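Local coordinates for pterin-4-alpha-carbinolamine dehydratase MoaB2 (Mycobacterium marinum, PDB 3RFQ) that acts as a pterin-4-alpha-carbinolamine dehydratase in molybdenum cofactor biosynthesis and has a probable molybdopterin-binding domain, at the interface of chains A and B. Coordinates in Å, arbitrary orientation; residue numbers count along the deposited sequence, not the author numbering. Chains: chain A/B, Pterin-4-alpha-carbinolamine dehydratase MoaB2.

The interface of chains A and B. Residues chain A 121-122, 172-173, 176-177; chain B 131, 136, 140.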
# COMPACT_ATOMS: atom_id res chain seq x y z
N GLY A 121 -2.50 11.30 9.90
CA GLY A 121 -3.09 10.39 8.93
C GLY A 121 -3.42 11.00 7.58
O GLY A 121 -3.48 10.28 6.57
N ILE A 122 -3.63 12.30 7.54
CA ILE A 122 -3.96 12.98 6.30
C ILE A 122 -2.69 13.20 5.46
O ILE A 122 -2.65 12.89 4.29
CB ILE A 122 -4.66 14.36 6.55
CG1 ILE A 122 -6.13 14.17 6.96
CG2 ILE A 122 -4.68 15.20 5.25
CD1 ILE A 122 -6.75 15.48 7.52
N PRO A 172 -12.54 12.18 1.20
CA PRO A 172 -13.27 11.47 2.27
C PRO A 172 -12.81 11.89 3.68
O PRO A 172 -13.53 11.71 4.66
CB PRO A 172 -12.90 10.01 2.03
CG PRO A 172 -11.56 10.05 1.31
CD PRO A 172 -11.59 11.29 0.48
N LEU A 173 -11.63 12.46 3.78
CA LEU A 173 -11.04 12.66 5.07
C LEU A 173 -11.52 13.99 5.71
O LEU A 173 -11.87 14.02 6.90
CB LEU A 173 -9.52 12.58 4.96
CG LEU A 173 -8.94 11.35 4.24
CD1 LEU A 173 -7.42 11.38 4.29
CD2 LEU A 173 -9.43 10.03 4.79
N HIS A 176 -15.19 13.93 6.99
CA HIS A 176 -15.27 13.31 8.28
C HIS A 176 -14.78 14.24 9.40
O HIS A 176 -15.47 14.41 10.39
CB HIS A 176 -14.52 11.97 8.31
CG HIS A 176 -14.50 11.34 9.67
ND1 HIS A 176 -13.47 11.53 10.56
CD2 HIS A 176 -15.41 10.55 10.29
CE1 HIS A 176 -13.72 10.85 11.67
NE2 HIS A 176 -14.90 10.26 11.54
N ILE A 177 -13.62 14.86 9.23
CA ILE A 177 -13.07 15.72 10.29
C ILE A 177 -13.97 16.92 10.59
O ILE A 177 -14.28 17.21 11.76
CB ILE A 177 -11.64 16.17 9.97
CG1 ILE A 177 -10.71 14.96 10.01
CG2 ILE A 177 -11.16 17.27 10.94
CD1 ILE A 177 -9.53 15.08 9.14
N LEU B 131 -7.42 2.94 6.87
CA LEU B 131 -7.88 3.69 5.73
C LEU B 131 -8.36 2.80 4.58
O LEU B 131 -9.47 2.96 4.08
CB LEU B 131 -6.75 4.64 5.27
CG LEU B 131 -7.17 5.85 4.46
CD1 LEU B 131 -7.80 6.87 5.37
CD2 LEU B 131 -5.98 6.42 3.79
N ILE B 136 -12.63 4.84 9.28
CA ILE B 136 -12.14 6.20 9.21
C ILE B 136 -11.54 6.67 10.52
O ILE B 136 -10.50 7.35 10.52
CB ILE B 136 -13.21 7.16 8.62
CG1 ILE B 136 -12.58 8.50 8.23
CG2 ILE B 136 -14.43 7.32 9.57
CD1 ILE B 136 -11.73 8.37 7.03
N LEU B 140 -7.53 7.80 10.56
CA LEU B 140 -7.21 9.19 10.95
C LEU B 140 -6.81 9.32 12.43
O LEU B 140 -6.53 10.43 12.93
CB LEU B 140 -8.39 10.10 10.65
CG LEU B 140 -8.64 10.36 9.17
CD1 LEU B 140 -9.89 11.23 8.94
CD2 LEU B 140 -7.37 10.97 8.51
O HOH W 1 -3.79 11.27 12.41
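Water 1 links the two chains: the backbone amide N of A:Gly121 donates a hydrogen bond to the water oxygen, 2.8 Å away and nearly straight at 162° at the hydrogen. The same water sits 2.9 Å from the carbonyl O of B:Leu140. A:Gly121 belongs to the first turn of helix 120-132, where an amide can still point outward, and its lack of a side chain probably leaves room for B:Leu140 beside the helix start. The leucine fork then enters chain A by both branches. CD2 of B:Leu140 rests 3.8 Å from CG1 of A:Ile122, while its CD1 turns to the long helix 160-181 and lies 3.9 Å from CD1 of A:Ile177. Forked and branched aliphatic chains suit this place because they fill the groove between two helices without needing polar partners. One turn of that helix away, A:Leu173 directs CD2 at chain B, meeting CD1 of B:Leu131 at 3.6 Å and, on another flank, the CD1 methyl of B:Ile136. A:His176 offers a flat surface instead. Its chi1 of 176° carries the ring out from the helix, and chi2 of -93° turns one imidazole face toward B:Ile136, whose CG2 stands above the ring near its rim, 3.8 Å from the centroid, in a CH-pi contact. A beta-branched isoleucine suits this spot, since CG1 and CG2 both reach the ring while CD1 extends to A:Leu173. The two chains are copies of one protein in a six-copy deposited assembly, so this largely apolar patch may contribute to oligomer packing, although the structure alone does not establish the solution state. Over the imidazole, CG2 of B:Ile136 comes within 3.4 Å of CD2 of A:His176.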